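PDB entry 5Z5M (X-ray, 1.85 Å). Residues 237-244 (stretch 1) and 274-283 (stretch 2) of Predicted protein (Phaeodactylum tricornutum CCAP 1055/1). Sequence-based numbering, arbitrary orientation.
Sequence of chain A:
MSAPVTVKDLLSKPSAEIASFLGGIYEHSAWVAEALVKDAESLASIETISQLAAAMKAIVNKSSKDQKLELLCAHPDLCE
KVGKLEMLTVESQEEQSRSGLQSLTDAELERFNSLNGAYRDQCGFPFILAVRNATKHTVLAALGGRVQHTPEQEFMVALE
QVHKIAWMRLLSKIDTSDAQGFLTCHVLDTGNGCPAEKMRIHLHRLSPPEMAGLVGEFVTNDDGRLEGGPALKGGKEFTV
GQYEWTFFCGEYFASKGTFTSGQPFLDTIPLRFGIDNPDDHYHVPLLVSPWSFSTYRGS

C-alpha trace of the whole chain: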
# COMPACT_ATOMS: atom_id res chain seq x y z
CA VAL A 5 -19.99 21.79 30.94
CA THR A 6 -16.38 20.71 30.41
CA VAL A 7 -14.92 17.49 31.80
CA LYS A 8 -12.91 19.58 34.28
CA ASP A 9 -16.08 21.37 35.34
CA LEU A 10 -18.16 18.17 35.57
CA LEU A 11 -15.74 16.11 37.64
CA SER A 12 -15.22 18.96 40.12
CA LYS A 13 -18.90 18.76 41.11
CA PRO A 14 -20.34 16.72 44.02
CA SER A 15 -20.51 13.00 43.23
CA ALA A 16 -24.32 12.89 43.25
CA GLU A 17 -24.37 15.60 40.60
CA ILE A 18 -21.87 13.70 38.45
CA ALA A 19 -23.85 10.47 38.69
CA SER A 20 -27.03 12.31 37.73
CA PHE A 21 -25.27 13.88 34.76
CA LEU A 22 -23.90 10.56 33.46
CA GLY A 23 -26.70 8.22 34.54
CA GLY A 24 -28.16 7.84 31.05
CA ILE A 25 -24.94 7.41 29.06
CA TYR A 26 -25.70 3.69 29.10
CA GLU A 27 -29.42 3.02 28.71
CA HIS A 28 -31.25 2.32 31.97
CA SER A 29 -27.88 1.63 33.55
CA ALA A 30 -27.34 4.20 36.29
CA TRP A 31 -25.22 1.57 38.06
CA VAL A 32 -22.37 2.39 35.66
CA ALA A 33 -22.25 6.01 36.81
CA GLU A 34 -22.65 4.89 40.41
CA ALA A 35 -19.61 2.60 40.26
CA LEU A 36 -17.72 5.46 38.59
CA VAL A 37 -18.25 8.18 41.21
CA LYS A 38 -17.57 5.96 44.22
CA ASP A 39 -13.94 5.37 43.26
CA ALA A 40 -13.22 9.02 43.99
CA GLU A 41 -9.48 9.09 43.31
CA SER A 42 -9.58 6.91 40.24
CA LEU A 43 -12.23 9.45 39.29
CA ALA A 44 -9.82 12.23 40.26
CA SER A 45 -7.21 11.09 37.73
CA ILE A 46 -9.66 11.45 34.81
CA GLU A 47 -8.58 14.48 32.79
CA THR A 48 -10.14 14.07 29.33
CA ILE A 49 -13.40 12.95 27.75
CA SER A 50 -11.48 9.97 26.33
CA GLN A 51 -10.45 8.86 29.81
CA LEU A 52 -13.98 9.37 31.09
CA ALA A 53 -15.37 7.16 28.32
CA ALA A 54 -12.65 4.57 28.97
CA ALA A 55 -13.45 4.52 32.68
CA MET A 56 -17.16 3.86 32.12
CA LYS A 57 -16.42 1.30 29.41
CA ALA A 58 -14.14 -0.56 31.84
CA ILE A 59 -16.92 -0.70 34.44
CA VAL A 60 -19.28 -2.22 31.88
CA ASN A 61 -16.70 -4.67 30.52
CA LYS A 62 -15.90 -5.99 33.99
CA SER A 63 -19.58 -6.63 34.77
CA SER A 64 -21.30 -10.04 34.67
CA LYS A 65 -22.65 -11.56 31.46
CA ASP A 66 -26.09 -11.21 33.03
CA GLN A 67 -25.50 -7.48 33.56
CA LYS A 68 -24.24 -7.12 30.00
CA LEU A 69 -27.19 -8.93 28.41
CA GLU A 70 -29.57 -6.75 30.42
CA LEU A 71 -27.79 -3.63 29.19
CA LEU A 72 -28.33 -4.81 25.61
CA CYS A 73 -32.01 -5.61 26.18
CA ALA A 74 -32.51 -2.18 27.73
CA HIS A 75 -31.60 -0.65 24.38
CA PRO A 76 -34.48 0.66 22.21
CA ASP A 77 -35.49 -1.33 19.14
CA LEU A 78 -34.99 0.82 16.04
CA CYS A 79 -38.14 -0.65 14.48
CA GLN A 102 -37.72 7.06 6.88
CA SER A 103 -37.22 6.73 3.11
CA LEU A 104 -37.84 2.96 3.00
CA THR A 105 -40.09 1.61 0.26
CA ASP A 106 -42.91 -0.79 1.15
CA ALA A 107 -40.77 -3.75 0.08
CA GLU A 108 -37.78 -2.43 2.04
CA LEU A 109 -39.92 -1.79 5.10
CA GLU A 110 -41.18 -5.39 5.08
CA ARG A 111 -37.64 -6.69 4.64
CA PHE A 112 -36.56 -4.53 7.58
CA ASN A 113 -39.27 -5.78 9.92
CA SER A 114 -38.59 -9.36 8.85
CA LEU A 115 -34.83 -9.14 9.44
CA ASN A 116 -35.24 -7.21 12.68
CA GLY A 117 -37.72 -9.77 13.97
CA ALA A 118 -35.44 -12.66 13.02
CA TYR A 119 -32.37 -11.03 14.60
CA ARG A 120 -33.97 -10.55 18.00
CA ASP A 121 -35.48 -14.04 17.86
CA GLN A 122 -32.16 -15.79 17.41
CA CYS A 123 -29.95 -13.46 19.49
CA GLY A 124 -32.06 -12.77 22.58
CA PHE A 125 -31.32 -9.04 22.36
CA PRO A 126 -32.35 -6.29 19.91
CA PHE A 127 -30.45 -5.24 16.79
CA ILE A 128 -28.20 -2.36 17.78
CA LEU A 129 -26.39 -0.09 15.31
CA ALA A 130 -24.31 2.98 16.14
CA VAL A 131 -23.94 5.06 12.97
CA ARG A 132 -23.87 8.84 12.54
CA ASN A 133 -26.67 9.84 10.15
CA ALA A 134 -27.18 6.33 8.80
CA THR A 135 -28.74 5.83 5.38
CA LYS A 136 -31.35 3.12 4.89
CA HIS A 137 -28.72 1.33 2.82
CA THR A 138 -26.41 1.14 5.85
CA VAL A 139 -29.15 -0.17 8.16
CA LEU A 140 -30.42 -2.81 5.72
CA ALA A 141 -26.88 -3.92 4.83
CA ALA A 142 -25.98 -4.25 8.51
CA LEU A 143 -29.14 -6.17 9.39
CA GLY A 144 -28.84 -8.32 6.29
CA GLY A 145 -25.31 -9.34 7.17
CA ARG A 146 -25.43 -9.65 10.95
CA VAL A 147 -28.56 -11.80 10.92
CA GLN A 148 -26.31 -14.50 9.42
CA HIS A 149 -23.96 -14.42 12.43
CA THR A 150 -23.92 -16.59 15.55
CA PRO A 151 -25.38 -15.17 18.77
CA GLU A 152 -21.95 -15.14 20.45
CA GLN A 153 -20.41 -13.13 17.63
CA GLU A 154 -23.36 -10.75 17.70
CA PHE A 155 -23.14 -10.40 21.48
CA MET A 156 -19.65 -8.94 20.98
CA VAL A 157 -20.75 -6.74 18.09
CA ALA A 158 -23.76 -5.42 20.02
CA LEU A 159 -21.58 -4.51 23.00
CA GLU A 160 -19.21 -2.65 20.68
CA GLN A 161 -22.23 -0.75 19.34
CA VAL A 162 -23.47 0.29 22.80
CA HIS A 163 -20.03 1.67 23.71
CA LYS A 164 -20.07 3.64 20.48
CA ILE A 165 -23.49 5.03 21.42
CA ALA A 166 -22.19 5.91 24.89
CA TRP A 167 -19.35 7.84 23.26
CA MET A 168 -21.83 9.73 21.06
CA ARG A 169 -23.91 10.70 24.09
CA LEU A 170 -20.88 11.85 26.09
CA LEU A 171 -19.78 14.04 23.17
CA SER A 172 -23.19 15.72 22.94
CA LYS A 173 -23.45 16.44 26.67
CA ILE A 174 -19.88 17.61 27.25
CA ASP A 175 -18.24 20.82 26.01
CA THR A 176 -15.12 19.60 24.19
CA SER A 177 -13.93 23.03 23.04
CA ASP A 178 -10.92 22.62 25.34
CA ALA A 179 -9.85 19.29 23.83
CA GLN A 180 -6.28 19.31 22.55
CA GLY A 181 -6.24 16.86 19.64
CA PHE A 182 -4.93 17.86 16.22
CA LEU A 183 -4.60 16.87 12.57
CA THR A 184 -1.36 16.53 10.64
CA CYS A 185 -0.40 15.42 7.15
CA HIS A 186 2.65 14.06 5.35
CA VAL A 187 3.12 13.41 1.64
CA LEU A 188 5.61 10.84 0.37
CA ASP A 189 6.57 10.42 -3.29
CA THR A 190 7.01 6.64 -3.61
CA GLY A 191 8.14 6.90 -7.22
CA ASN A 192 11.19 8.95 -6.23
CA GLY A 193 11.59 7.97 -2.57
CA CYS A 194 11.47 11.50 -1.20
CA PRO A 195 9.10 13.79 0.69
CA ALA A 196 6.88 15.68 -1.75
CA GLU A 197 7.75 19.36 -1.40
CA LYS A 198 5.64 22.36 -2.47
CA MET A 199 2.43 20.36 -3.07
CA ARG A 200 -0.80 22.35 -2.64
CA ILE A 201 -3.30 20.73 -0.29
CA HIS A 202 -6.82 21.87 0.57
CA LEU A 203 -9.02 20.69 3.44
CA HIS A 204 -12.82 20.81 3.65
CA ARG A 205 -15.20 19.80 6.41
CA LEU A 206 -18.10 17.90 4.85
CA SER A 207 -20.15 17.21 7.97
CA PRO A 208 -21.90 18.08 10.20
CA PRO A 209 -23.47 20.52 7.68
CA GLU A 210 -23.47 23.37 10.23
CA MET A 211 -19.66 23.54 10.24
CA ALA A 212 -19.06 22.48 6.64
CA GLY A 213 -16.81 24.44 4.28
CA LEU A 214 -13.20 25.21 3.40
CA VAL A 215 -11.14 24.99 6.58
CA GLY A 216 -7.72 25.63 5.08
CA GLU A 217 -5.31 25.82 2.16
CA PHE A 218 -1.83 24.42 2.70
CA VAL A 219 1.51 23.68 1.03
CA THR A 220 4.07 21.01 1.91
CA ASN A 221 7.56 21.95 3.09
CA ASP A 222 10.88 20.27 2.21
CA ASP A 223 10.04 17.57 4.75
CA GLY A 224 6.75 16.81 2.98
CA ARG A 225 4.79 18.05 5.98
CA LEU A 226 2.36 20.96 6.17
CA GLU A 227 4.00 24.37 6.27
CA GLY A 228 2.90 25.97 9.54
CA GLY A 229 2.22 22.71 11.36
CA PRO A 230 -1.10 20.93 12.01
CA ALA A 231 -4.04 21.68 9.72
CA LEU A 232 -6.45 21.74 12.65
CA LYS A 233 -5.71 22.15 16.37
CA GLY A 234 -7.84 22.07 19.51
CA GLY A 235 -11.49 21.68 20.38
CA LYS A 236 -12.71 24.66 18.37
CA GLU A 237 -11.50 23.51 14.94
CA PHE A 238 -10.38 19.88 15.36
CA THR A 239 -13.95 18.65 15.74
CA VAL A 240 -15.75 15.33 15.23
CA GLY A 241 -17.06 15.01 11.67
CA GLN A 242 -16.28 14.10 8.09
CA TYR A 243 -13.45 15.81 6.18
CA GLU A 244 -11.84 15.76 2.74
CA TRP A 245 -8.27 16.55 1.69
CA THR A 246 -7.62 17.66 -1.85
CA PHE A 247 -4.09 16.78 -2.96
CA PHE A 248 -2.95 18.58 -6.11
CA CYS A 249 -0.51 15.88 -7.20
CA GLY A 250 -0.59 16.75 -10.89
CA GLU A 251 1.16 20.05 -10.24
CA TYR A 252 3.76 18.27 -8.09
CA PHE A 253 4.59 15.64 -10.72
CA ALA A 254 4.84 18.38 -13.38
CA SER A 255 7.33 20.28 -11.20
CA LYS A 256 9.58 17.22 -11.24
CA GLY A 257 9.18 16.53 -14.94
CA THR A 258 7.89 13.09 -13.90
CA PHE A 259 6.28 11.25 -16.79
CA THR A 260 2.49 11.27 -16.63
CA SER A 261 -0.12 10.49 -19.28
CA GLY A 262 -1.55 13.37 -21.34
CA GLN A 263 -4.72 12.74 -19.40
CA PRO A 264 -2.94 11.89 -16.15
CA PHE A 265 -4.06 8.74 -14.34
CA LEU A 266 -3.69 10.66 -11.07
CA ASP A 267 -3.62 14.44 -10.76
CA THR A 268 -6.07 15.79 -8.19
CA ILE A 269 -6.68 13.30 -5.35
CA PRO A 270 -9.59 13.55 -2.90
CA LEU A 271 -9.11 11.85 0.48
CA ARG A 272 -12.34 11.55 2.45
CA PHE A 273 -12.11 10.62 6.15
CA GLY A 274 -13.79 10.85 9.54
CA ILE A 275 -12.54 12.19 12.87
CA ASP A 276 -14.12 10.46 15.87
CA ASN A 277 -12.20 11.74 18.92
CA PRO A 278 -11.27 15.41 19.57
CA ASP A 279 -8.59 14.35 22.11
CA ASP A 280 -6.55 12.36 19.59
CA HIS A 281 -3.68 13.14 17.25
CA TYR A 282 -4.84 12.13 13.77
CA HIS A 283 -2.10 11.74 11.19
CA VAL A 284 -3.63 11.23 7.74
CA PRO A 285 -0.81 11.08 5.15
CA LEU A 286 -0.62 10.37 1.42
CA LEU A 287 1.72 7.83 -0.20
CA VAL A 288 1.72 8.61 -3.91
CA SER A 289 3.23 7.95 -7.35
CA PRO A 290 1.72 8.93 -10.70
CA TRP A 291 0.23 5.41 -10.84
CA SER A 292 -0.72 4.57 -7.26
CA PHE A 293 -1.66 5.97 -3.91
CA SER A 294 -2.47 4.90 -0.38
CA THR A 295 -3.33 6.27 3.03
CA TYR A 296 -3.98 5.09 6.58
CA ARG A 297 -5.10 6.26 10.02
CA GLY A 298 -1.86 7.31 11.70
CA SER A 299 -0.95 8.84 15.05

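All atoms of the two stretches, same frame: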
# COMPACT_ATOMS: atom_id res chain seq x y z
N GLU A 237 -11.59 23.80 16.37
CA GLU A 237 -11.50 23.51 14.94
C GLU A 237 -11.27 22.03 14.64
O GLU A 237 -11.76 21.52 13.63
CB GLU A 237 -10.40 24.35 14.28
CG GLU A 237 -9.02 24.17 14.86
CD GLU A 237 -8.04 25.22 14.35
OE1 GLU A 237 -6.85 24.88 14.17
OE2 GLU A 237 -8.45 26.38 14.15
N PHE A 238 -10.53 21.33 15.50
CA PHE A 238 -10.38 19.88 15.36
C PHE A 238 -11.59 19.21 15.98
O PHE A 238 -11.55 18.78 17.14
CB PHE A 238 -9.08 19.40 16.02
CG PHE A 238 -8.81 17.92 15.84
CD1 PHE A 238 -8.39 17.42 14.62
CD2 PHE A 238 -8.98 17.03 16.90
CE1 PHE A 238 -8.14 16.06 14.45
CE2 PHE A 238 -8.73 15.67 16.73
CZ PHE A 238 -8.31 15.19 15.51
N THR A 239 -12.67 19.12 15.22
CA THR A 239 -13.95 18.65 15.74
C THR A 239 -14.41 17.37 15.05
O THR A 239 -14.07 17.12 13.90
CB THR A 239 -15.05 19.72 15.56
OG1 THR A 239 -15.16 20.07 14.18
CG2 THR A 239 -14.70 20.97 16.36
N VAL A 240 -15.18 16.56 15.78
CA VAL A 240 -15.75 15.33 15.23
C VAL A 240 -16.56 15.63 13.96
O VAL A 240 -17.34 16.58 13.93
CB VAL A 240 -16.65 14.62 16.27
CG1 VAL A 240 -17.42 13.47 15.64
CG2 VAL A 240 -15.81 14.13 17.44
N GLY A 241 -16.34 14.84 12.92
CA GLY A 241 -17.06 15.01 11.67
C GLY A 241 -16.36 14.37 10.49
O GLY A 241 -15.37 13.65 10.65
N GLN A 242 -16.88 14.63 9.29
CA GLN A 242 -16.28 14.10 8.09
C GLN A 242 -15.51 15.19 7.35
O GLN A 242 -15.99 16.32 7.22
CB GLN A 242 -17.35 13.50 7.17
CG GLN A 242 -16.79 12.75 6.00
CD GLN A 242 -17.87 12.15 5.11
OE1 GLN A 242 -18.86 12.81 4.80
NE2 GLN A 242 -17.68 10.90 4.72
N TYR A 243 -14.32 14.85 6.87
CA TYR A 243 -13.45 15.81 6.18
C TYR A 243 -13.00 15.28 4.81
O TYR A 243 -13.15 14.10 4.51
CB TYR A 243 -12.23 16.13 7.04
CG TYR A 243 -12.54 16.84 8.34
CD1 TYR A 243 -13.05 16.14 9.43
CD2 TYR A 243 -12.31 18.20 8.49
CE1 TYR A 243 -13.34 16.78 10.63
CE2 TYR A 243 -12.60 18.85 9.69
CZ TYR A 243 -13.11 18.14 10.75
OH TYR A 243 -13.40 18.77 11.94
N GLU A 244 -12.44 16.17 4.00
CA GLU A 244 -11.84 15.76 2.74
C GLU A 244 -10.60 16.59 2.41
O GLU A 244 -10.67 17.82 2.32
CB GLU A 244 -12.85 15.87 1.60
CG GLU A 244 -12.35 15.36 0.27
CD GLU A 244 -13.45 15.31 -0.79
OE1 GLU A 244 -13.30 16.00 -1.83
OE2 GLU A 244 -14.44 14.57 -0.60
N GLY A 274 -13.06 10.42 8.37
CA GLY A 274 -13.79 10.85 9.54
C GLY A 274 -12.89 11.01 10.75
O GLY A 274 -11.92 10.26 10.91
N ILE A 275 -13.20 12.00 11.58
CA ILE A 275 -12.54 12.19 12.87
C ILE A 275 -13.54 11.88 13.99
O ILE A 275 -14.62 12.45 14.05
CB ILE A 275 -12.00 13.62 13.03
CG1 ILE A 275 -10.83 13.85 12.07
CG2 ILE A 275 -11.57 13.88 14.49
CD1 ILE A 275 -10.44 15.29 11.91
N ASP A 276 -13.18 10.96 14.87
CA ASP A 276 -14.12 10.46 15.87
C ASP A 276 -13.82 10.93 17.29
O ASP A 276 -14.69 10.87 18.16
CB ASP A 276 -14.14 8.93 15.83
CG ASP A 276 -15.19 8.34 16.76
OD1 ASP A 276 -16.39 8.58 16.54
OD2 ASP A 276 -14.80 7.64 17.73
N ASN A 277 -12.60 11.41 17.55
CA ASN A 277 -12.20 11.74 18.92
C ASN A 277 -11.35 13.02 18.97
O ASN A 277 -10.21 13.03 18.52
CB ASN A 277 -11.43 10.57 19.54
CG ASN A 277 -11.07 10.80 21.01
OD1 ASN A 277 -11.10 11.93 21.50
ND2 ASN A 277 -10.72 9.73 21.72
N PRO A 278 -11.91 14.09 19.55
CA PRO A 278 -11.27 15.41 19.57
C PRO A 278 -10.02 15.48 20.46
O PRO A 278 -9.31 16.48 20.39
CB PRO A 278 -12.37 16.33 20.10
CG PRO A 278 -13.29 15.44 20.87
CD PRO A 278 -13.23 14.10 20.21
N ASP A 279 -9.79 14.46 21.29
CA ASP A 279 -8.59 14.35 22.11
C ASP A 279 -7.37 13.86 21.34
O ASP A 279 -6.23 14.11 21.74
CB ASP A 279 -8.82 13.40 23.29
CG ASP A 279 -9.73 13.98 24.36
OD1 ASP A 279 -9.71 15.21 24.57
OD2 ASP A 279 -10.44 13.18 25.01
N ASP A 280 -7.61 13.13 20.26
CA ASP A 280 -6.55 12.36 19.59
C ASP A 280 -5.72 13.15 18.59
O ASP A 280 -6.19 14.14 18.02
CB ASP A 280 -7.14 11.15 18.87
CG ASP A 280 -7.51 10.02 19.82
OD1 ASP A 280 -7.11 10.08 21.00
OD2 ASP A 280 -8.19 9.08 19.37
N HIS A 281 -4.49 12.69 18.38
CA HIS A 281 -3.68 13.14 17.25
C HIS A 281 -3.99 12.25 16.04
O HIS A 281 -3.71 11.05 16.05
CB HIS A 281 -2.19 13.08 17.59
CG HIS A 281 -1.30 13.37 16.43
ND1 HIS A 281 0.04 13.03 16.42
CD2 HIS A 281 -1.54 13.97 15.24
CE1 HIS A 281 0.58 13.41 15.28
NE2 HIS A 281 -0.36 13.98 14.54
N TYR A 282 -4.59 12.85 15.02
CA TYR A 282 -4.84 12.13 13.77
C TYR A 282 -3.77 12.51 12.77
O TYR A 282 -3.58 13.68 12.47
CB TYR A 282 -6.22 12.45 13.21
CG TYR A 282 -7.37 11.67 13.81
CD1 TYR A 282 -7.68 11.77 15.16
CD2 TYR A 282 -8.17 10.86 13.02
CE1 TYR A 282 -8.74 11.06 15.70
CE2 TYR A 282 -9.23 10.16 13.55
CZ TYR A 282 -9.51 10.26 14.89
OH TYR A 282 -10.57 9.56 15.42
N HIS A 283 -3.06 11.51 12.26
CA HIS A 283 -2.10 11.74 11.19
C HIS A 283 -2.61 11.04 9.93
O HIS A 283 -2.63 9.82 9.88
CB HIS A 283 -0.71 11.24 11.58
CG HIS A 283 0.32 11.45 10.52
ND1 HIS A 283 0.86 12.69 10.25
CD2 HIS A 283 0.90 10.58 9.66
CE1 HIS A 283 1.74 12.57 9.27
NE2 HIS A 283 1.78 11.31 8.89
O HOH W 1 -9.83 19.01 19.50

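Stretch 2 enters the contact as a β-strand, and its first residue, Gly274, lies opposite Gln242 in an antiparallel, non-hydrogen-bonded pair whose CA atoms are 4.3 Å apart. Gly274 has no side chain, so it contributes through its backbone: Gly274 CA makes a CA-H...O contact with Gly241 O at 3.4 Å.

Ile275 is the centre of the contact. Its backbone forms both direct hydrogen bonds between the stretches, Ile275 N to Gly241 O at 2.9 Å and nearly straight, and Gly241 N to Ile275 O at 3.2 Å. The same carbonyl oxygen, Ile275 O, also receives a CA-H...O contact from Val240 CA at 3.3 Å. Gly241 suits its side of this pair because at its backbone angles a CB would be jammed against the carbonyl oxygen of Val240. The branched, wholly apolar side chain of Ile275 reaches between two aromatic rings: its CD1 lies 3.5 Å from Phe238 CE1 and 3.5 Å from Tyr243 CE1. Tyr243 thus offers apolar ring carbons to the isoleucine, while its hydroxyl is used within stretch 1, where Tyr243 OH donates to Thr239 O at 2.6 Å and so ties the loop to the strand.

At Asp276 the strand has given way to loop, and the side chain points away from stretch 1. The backbone still contributes: Asp276 O lies 3.5 Å from Val240 CG2, and Asp276 N donates to Tyr282 OH at 3.0 Å, linking the two ends of the loop.

Asn277 opens a type I turn that runs to Asp280. Its side chain also points away, and Asn277 OD1 accepts from Asp279 N at 2.9 Å, while Asp280 N donates to Asn277 O at 3.1 Å. Pro278, whose ring restricts phi to a value suited to this turn, packs its CD 3.8 Å from Val240 CG2. A water bridges the stretches here, donating to Phe238 O at 2.9 Å and to Pro278 O at 2.7 Å.

The turn curves around buried Phe238. The edge of its ring faces two carbonyl oxygens, with CE2 3.5 Å from Asn277 O and CD2 3.5 Å from Pro278 O; CE2 also comes within 3.2 Å of Asp280 O. Aromatic C-H groups, slightly positive, suit such neighbours. The polar Asp279 side chain points away.

His281 points away as the second strand begins, but Tyr282 points back toward stretch 1. Its CD1 meets Phe238 CZ at 3.5 Å, the two rings lying obliquely at 59°. Altogether the contact buries 513 Å².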